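Local coordinates for esterase LipW (Mycobacterium marinum, PDB 3QH4), which probably hydrolyses ester bonds, as a mycobacterial esterase of the alpha/beta hydrolase fold with strict substrate selectivity, at residues A[18-23]-A[293-297]; A[187-191]-A[310-315]; A[195-199]-A[221-225]. The contacts are given in a common frame with arbitrary orientation. Numbering follows the deposited sequence.

Interaction 1 (A[18-23]-A[293-297])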
# COMPACT_ATOMS: atom_id res chain seq x y z
N LEU A 18 -7.94 -17.60 -14.40
CA LEU A 18 -9.00 -16.70 -13.92
C LEU A 18 -8.49 -15.27 -13.91
O LEU A 18 -9.21 -14.32 -14.25
CB LEU A 18 -9.48 -17.10 -12.51
CG LEU A 18 -10.19 -18.43 -12.34
CD1 LEU A 18 -10.38 -18.79 -10.83
CD2 LEU A 18 -11.55 -18.39 -13.04
N LEU A 19 -7.23 -15.12 -13.53
CA LEU A 19 -6.64 -13.81 -13.51
C LEU A 19 -6.26 -13.33 -14.90
O LEU A 19 -6.47 -12.16 -15.23
CB LEU A 19 -5.43 -13.79 -12.55
CG LEU A 19 -4.74 -12.45 -12.36
CD1 LEU A 19 -5.66 -11.43 -11.71
CD2 LEU A 19 -3.45 -12.72 -11.50
N ARG A 20 -5.77 -14.25 -15.73
CA ARG A 20 -5.47 -13.97 -17.13
C ARG A 20 -6.64 -13.33 -17.87
O ARG A 20 -6.43 -12.51 -18.75
CB ARG A 20 -5.07 -15.26 -17.85
CG ARG A 20 -4.30 -15.04 -19.15
CD ARG A 20 -4.11 -16.38 -19.87
NE ARG A 20 -3.45 -17.32 -18.98
CZ ARG A 20 -3.64 -18.64 -18.98
NH1 ARG A 20 -4.48 -19.20 -19.85
NH2 ARG A 20 -2.97 -19.41 -18.11
N ALA A 21 -7.87 -13.74 -17.52
CA ALA A 21 -9.05 -13.23 -18.19
C ALA A 21 -9.28 -11.74 -17.98
O ALA A 21 -9.92 -11.09 -18.81
CB ALA A 21 -10.30 -14.03 -17.76
N VAL A 22 -8.77 -11.19 -16.87
CA VAL A 22 -8.96 -9.76 -16.54
C VAL A 22 -7.69 -8.91 -16.64
O VAL A 22 -7.76 -7.67 -16.70
CB VAL A 22 -9.63 -9.53 -15.13
CG1 VAL A 22 -11.08 -10.05 -15.10
CG2 VAL A 22 -8.80 -10.14 -13.97
N ALA A 23 -6.53 -9.57 -16.66
CA ALA A 23 -5.25 -8.86 -16.74
C ALA A 23 -4.82 -8.75 -18.19
O ALA A 23 -3.84 -9.37 -18.61
CB ALA A 23 -4.21 -9.58 -15.89
N LEU A 293 -7.77 -6.76 -8.99
CA LEU A 293 -8.34 -7.28 -10.24
C LEU A 293 -9.42 -8.33 -10.00
O LEU A 293 -10.43 -8.36 -10.71
CB LEU A 293 -7.25 -7.85 -11.17
CG LEU A 293 -6.26 -6.82 -11.76
CD1 LEU A 293 -4.95 -7.48 -12.19
CD2 LEU A 293 -6.88 -6.05 -12.95
N LEU A 294 -9.20 -9.18 -8.99
CA LEU A 294 -10.09 -10.32 -8.73
C LEU A 294 -10.25 -10.53 -7.24
O LEU A 294 -9.71 -11.49 -6.71
CB LEU A 294 -9.51 -11.60 -9.35
CG LEU A 294 -9.83 -12.05 -10.76
CD1 LEU A 294 -9.40 -13.51 -10.97
CD2 LEU A 294 -11.34 -11.87 -11.09
N PRO A 295 -10.99 -9.65 -6.55
CA PRO A 295 -10.97 -9.79 -5.08
C PRO A 295 -11.66 -11.05 -4.55
O PRO A 295 -11.40 -11.46 -3.42
CB PRO A 295 -11.68 -8.53 -4.58
CG PRO A 295 -12.30 -7.90 -5.76
CD PRO A 295 -11.65 -8.42 -7.01
N GLU A 296 -12.49 -11.69 -5.38
CA GLU A 296 -13.16 -12.93 -4.92
C GLU A 296 -12.35 -14.21 -5.21
O GLU A 296 -12.73 -15.30 -4.79
CB GLU A 296 -14.56 -13.07 -5.53
CG GLU A 296 -15.32 -11.79 -5.72
CD GLU A 296 -15.55 -11.00 -4.46
OE1 GLU A 296 -15.50 -11.57 -3.35
OE2 GLU A 296 -15.78 -9.77 -4.60
N TRP A 297 -11.26 -14.08 -5.94
CA TRP A 297 -10.48 -15.22 -6.31
C TRP A 297 -9.90 -15.87 -5.05
O TRP A 297 -9.55 -15.18 -4.11
CB TRP A 297 -9.36 -14.72 -7.23
CG TRP A 297 -8.35 -15.73 -7.74
CD1 TRP A 297 -8.59 -17.04 -8.08
CD2 TRP A 297 -7.00 -15.46 -8.07
NE1 TRP A 297 -7.42 -17.62 -8.53
CE2 TRP A 297 -6.44 -16.66 -8.55
CE3 TRP A 297 -6.17 -14.32 -7.95
CZ2 TRP A 297 -5.09 -16.77 -8.92
CZ3 TRP A 297 -4.85 -14.41 -8.32
CH2 TRP A 297 -4.31 -15.65 -8.81
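In this alpha/beta hydrolase the N-terminal residues fold back over a turn near the C-terminal end: the short helix 17-20 and the residues after it lie against the type I beta turn L294-W297 that joins helix 290-293 to helix 298-315. No hydrogen bond crosses between the two segments; shape does the work, burying 368 Å². One knob is L294. It leaves helical geometry, and its isobutyl group pushes into a hollow walled by L18, L19 and V22. Its CD1 sits 3.4 Å from L18 O and 3.7 Å from L19 N, so the tip rests on the backbone of the helix, while CG meets V22 CG2 at 3.9 Å. In return, V22 CG2 lodges between L293 and L294, 3.9 Å from L293 CB. L19, the residue most covered by this contact, fills the notch between L293 and W297, with CD1 4.0 Å from L293 CB and CD2 3.9 Å from W297 CZ3; its CB lies over one face of the indole. L19 also touches C287 of strand 286-287 and F290 of helix 290-293. The turn itself is held by W297 N to L294 O at 3.1 Å, with W297 as N-cap residue of helix 298-315. P295 and E296, at the middle of the turn, stay clear of 18-23, and E296 forms a salt bridge with R106. L18 meets a corner of the indole obliquely, its CD1 stopping 3.7 Å from W297 CD1.

Interaction 2 (A[187-191]-A[310-315])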
# COMPACT_ATOMS: atom_id res chain seq x y z
N VAL A 187 5.26 2.04 16.72
CA VAL A 187 4.46 1.24 15.77
C VAL A 187 4.81 -0.23 16.02
O VAL A 187 5.99 -0.59 16.03
CB VAL A 187 4.81 1.64 14.30
CG1 VAL A 187 4.32 0.59 13.29
CG2 VAL A 187 4.20 3.03 13.96
N ILE A 188 3.80 -1.08 16.22
CA ILE A 188 4.07 -2.45 16.59
C ILE A 188 4.07 -3.44 15.42
O ILE A 188 4.48 -4.60 15.58
CB ILE A 188 3.11 -2.98 17.68
CG1 ILE A 188 1.67 -3.08 17.16
CG2 ILE A 188 3.24 -2.09 18.96
CD1 ILE A 188 0.74 -3.83 18.13
N PHE A 189 3.64 -2.98 14.24
CA PHE A 189 3.60 -3.89 13.12
C PHE A 189 3.54 -3.11 11.83
O PHE A 189 2.92 -2.03 11.80
CB PHE A 189 2.35 -4.78 13.19
CG PHE A 189 2.44 -6.02 12.35
CD1 PHE A 189 3.10 -7.16 12.83
CD2 PHE A 189 1.86 -6.06 11.07
CE1 PHE A 189 3.17 -8.32 12.05
CE2 PHE A 189 1.97 -7.21 10.27
CZ PHE A 189 2.62 -8.35 10.77
N GLN A 190 4.17 -3.64 10.78
CA GLN A 190 4.02 -3.05 9.44
C GLN A 190 3.57 -4.11 8.44
O GLN A 190 4.15 -5.20 8.35
CB GLN A 190 5.31 -2.35 8.95
CG GLN A 190 6.55 -3.25 8.82
CD GLN A 190 7.77 -2.48 8.28
OE1 GLN A 190 7.67 -1.61 7.40
NE2 GLN A 190 8.93 -2.76 8.87
N LEU A 191 2.57 -3.75 7.64
CA LEU A 191 2.02 -4.70 6.66
C LEU A 191 2.25 -4.11 5.28
O LEU A 191 1.72 -3.04 4.96
CB LEU A 191 0.53 -4.92 6.95
CG LEU A 191 -0.19 -5.93 6.06
CD1 LEU A 191 -1.28 -6.63 6.89
CD2 LEU A 191 -0.79 -5.23 4.84
N ALA A 310 -2.26 -11.88 10.50
CA ALA A 310 -0.98 -11.26 10.88
C ALA A 310 -1.22 -10.10 11.81
O ALA A 310 -0.60 -10.00 12.88
CB ALA A 310 -0.20 -10.80 9.64
N LEU A 311 -2.16 -9.24 11.43
CA LEU A 311 -2.52 -8.11 12.25
C LEU A 311 -3.21 -8.57 13.52
O LEU A 311 -2.91 -8.06 14.58
CB LEU A 311 -3.45 -7.15 11.50
CG LEU A 311 -2.80 -6.23 10.49
CD1 LEU A 311 -3.88 -5.49 9.68
CD2 LEU A 311 -1.80 -5.25 11.18
N ALA A 312 -4.12 -9.54 13.42
CA ALA A 312 -4.85 -9.95 14.63
C ALA A 312 -3.87 -10.52 15.66
O ALA A 312 -4.02 -10.29 16.87
CB ALA A 312 -5.92 -10.97 14.30
N ASP A 313 -2.87 -11.26 15.19
CA ASP A 313 -1.90 -11.83 16.15
C ASP A 313 -1.07 -10.72 16.81
O ASP A 313 -0.68 -10.85 17.98
CB ASP A 313 -1.00 -12.88 15.50
CG ASP A 313 -1.73 -14.20 15.24
OD1 ASP A 313 -2.87 -14.40 15.72
OD2 ASP A 313 -1.17 -15.04 14.52
N ALA A 314 -0.80 -9.65 16.07
CA ALA A 314 -0.04 -8.52 16.62
C ALA A 314 -0.87 -7.77 17.66
O ALA A 314 -0.37 -7.36 18.74
CB ALA A 314 0.36 -7.57 15.48
N PHE A 315 -2.16 -7.61 17.33
CA PHE A 315 -3.09 -6.84 18.15
C PHE A 315 -3.65 -7.64 19.35
O PHE A 315 -4.02 -7.03 20.36
CB PHE A 315 -4.27 -6.35 17.30
CG PHE A 315 -3.92 -5.26 16.32
CD1 PHE A 315 -2.83 -4.40 16.54
CD2 PHE A 315 -4.73 -5.05 15.19
CE1 PHE A 315 -2.52 -3.35 15.65
CE2 PHE A 315 -4.42 -4.01 14.28
CZ PHE A 315 -3.32 -3.16 14.52
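F189 lays its ring against the last turns of helix 298-315, touching three residues at once: CZ meets A310 CB at 3.9 Å, CD2 meets L311 CD2 at 3.8 Å and CD1 meets A314 CB at 3.8 Å. One ring face also looks onto A310 O. The two alanines, a helical turn apart, are small enough for the ring to come down close to the helix. Strand 189-191 and helix 310-315 run antiparallel at 173°, their axes 9.6 Å apart at closest approach, in the helix-on-sheet layering of an alpha/beta hydrolase. Backbone hydrogen bonds link the strand to its neighbours 160-165 and 250-255. Alternation along it sends F189 and L191 to the helix and Q190 to the other side. L191 CD1 packs on L311 CG at 3.9 Å, and I188, just before F189, adds to the contact, its CD1 reaching the edge of the F315 ring at CD1, 3.9 Å away. The helix also covers neighbouring strands: L311 and F315 rest on A161 and V88, and A310 on L251. Across the two segments every close pair of side chains is apolar and no hydrogen bond forms, so strand and helix are held by burial and close fit.

Interaction 3 (A[195-199]-A[221-225])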
# COMPACT_ATOMS: atom_id res chain seq x y z
N PRO A 195 4.98 -4.22 -2.05
CA PRO A 195 5.55 -2.86 -1.91
C PRO A 195 6.54 -2.43 -2.98
O PRO A 195 7.33 -3.24 -3.50
CB PRO A 195 6.26 -2.92 -0.55
CG PRO A 195 6.69 -4.40 -0.40
CD PRO A 195 5.48 -5.14 -1.01
N VAL A 196 6.42 -1.17 -3.35
CA VAL A 196 7.43 -0.48 -4.13
C VAL A 196 8.54 -0.11 -3.13
O VAL A 196 8.26 0.57 -2.14
CB VAL A 196 6.78 0.76 -4.77
CG1 VAL A 196 7.87 1.65 -5.35
CG2 VAL A 196 5.77 0.29 -5.86
N LEU A 197 9.78 -0.54 -3.39
CA LEU A 197 10.85 -0.40 -2.40
C LEU A 197 12.15 0.20 -2.89
O LEU A 197 12.84 0.83 -2.10
CB LEU A 197 11.17 -1.78 -1.76
CG LEU A 197 10.03 -2.34 -0.92
CD1 LEU A 197 10.35 -3.76 -0.58
CD2 LEU A 197 9.89 -1.52 0.35
N ASP A 198 12.46 0.04 -4.18
CA ASP A 198 13.80 0.37 -4.62
C ASP A 198 13.81 0.90 -6.05
O ASP A 198 13.35 0.21 -6.97
CB ASP A 198 14.69 -0.89 -4.51
CG ASP A 198 16.19 -0.57 -4.46
OD1 ASP A 198 16.63 0.48 -4.97
OD2 ASP A 198 16.97 -1.38 -3.90
N ASP A 199 14.33 2.11 -6.23
CA ASP A 199 14.43 2.67 -7.59
C ASP A 199 15.48 1.97 -8.45
O ASP A 199 15.45 2.06 -9.68
CB ASP A 199 14.75 4.16 -7.52
CG ASP A 199 16.10 4.41 -6.92
OD1 ASP A 199 16.27 4.07 -5.72
OD2 ASP A 199 16.98 4.94 -7.65
N LEU A 221 9.17 5.05 -14.91
CA LEU A 221 8.44 6.34 -14.99
C LEU A 221 7.92 6.77 -13.62
O LEU A 221 8.03 7.95 -13.25
CB LEU A 221 7.25 6.24 -15.94
CG LEU A 221 7.50 6.51 -17.44
CD1 LEU A 221 8.66 5.73 -17.91
CD2 LEU A 221 6.25 6.15 -18.25
N MET A 222 7.38 5.81 -12.87
CA MET A 222 6.85 6.05 -11.53
C MET A 222 7.88 6.73 -10.64
O MET A 222 7.58 7.75 -10.01
CB MET A 222 6.41 4.69 -10.90
CG MET A 222 5.98 4.79 -9.44
SD MET A 222 5.83 3.13 -8.75
CE MET A 222 7.54 2.59 -8.70
N TRP A 223 9.09 6.18 -10.58
CA TRP A 223 10.15 6.73 -9.73
C TRP A 223 10.51 8.12 -10.24
O TRP A 223 10.78 9.05 -9.44
CB TRP A 223 11.38 5.81 -9.67
CG TRP A 223 11.18 4.71 -8.68
CD1 TRP A 223 11.04 3.36 -8.94
CD2 TRP A 223 11.13 4.87 -7.27
NE1 TRP A 223 10.87 2.69 -7.75
CE2 TRP A 223 10.94 3.59 -6.71
CE3 TRP A 223 11.23 5.98 -6.42
CZ2 TRP A 223 10.85 3.37 -5.33
CZ3 TRP A 223 11.13 5.77 -5.03
CH2 TRP A 223 10.94 4.47 -4.50
N ARG A 224 10.50 8.29 -11.57
CA ARG A 224 10.85 9.64 -12.09
C ARG A 224 9.83 10.70 -11.67
O ARG A 224 10.23 11.81 -11.24
CB ARG A 224 11.06 9.63 -13.62
CG ARG A 224 12.39 8.97 -14.02
CD ARG A 224 12.93 9.54 -15.33
NE ARG A 224 12.05 9.32 -16.45
CZ ARG A 224 12.01 8.19 -17.16
NH1 ARG A 224 12.80 7.16 -16.85
NH2 ARG A 224 11.17 8.09 -18.18
N HIS A 225 8.53 10.38 -11.77
CA HIS A 225 7.49 11.37 -11.40
C HIS A 225 7.57 11.72 -9.91
O HIS A 225 7.38 12.87 -9.53
CB HIS A 225 6.07 10.85 -11.62
CG HIS A 225 5.76 10.44 -13.02
ND1 HIS A 225 6.15 11.17 -14.12
CD2 HIS A 225 5.07 9.38 -13.49
CE1 HIS A 225 5.74 10.55 -15.22
NE2 HIS A 225 5.09 9.46 -14.86
O HOH W 1 10.75 -0.17 -7.79
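M222 comes first along helix 221-225 to meet the loop 195-199, sending its side chain out so that CE lies 3.5 Å from V196 CG1. W223 follows and makes most of the contact. Its indole slides along the loop: CZ2 is 3.4 Å from V196 CG1, and D199 CA sits over the face of the five-membered ring, 3.6 Å from its centroid and 12° off the ring normal, a CH-pi contact. D199 CB adds a contact at 3.7 Å to W223 CD2. The indole NE1 and D198 O are 3.6 Å apart with no direct hydrogen bond; a water between them accepts from W223 NE1 at 2.9 Å and lies 2.8 Å from D198 O, within hydrogen-bonding distance. R224 and H225 lie out of reach of the loop, and H225 NE2 bonds to F29 O. The acidic ends on the loop also look elsewhere, D198 to R200 and D199 to R240, both as salt bridges. V196, which the indole touches, also touches S166, the probable nucleophile of a GxSxG elbow. The loop leaves strand 189-193 and runs between helix 216-227 and helix 261-273, where P195 touches V264 and L197 touches Y267.

How the interactions relate
The three contacts lie far apart, with centres 25 to 28 Å from one another. Strand 189-193 links two of them: interaction 2 packs its early residues against helix 298-315, and interaction 3 holds the loop that follows it, on the opposite side of the chain's centre. Helix 298-315 likewise starts at the turn of interaction 1 and ends in interaction 2, although the nearest atoms of these two contacts stay about 15 Å apart. The probable Ser-His-Asp triad, S166, H288 and D258, gives the contacts a common reference: interaction 3 is the one in contact with it, L293 of interaction 1 lies near without touching, and L191 of interaction 2 comes close to the nucleophile elbow.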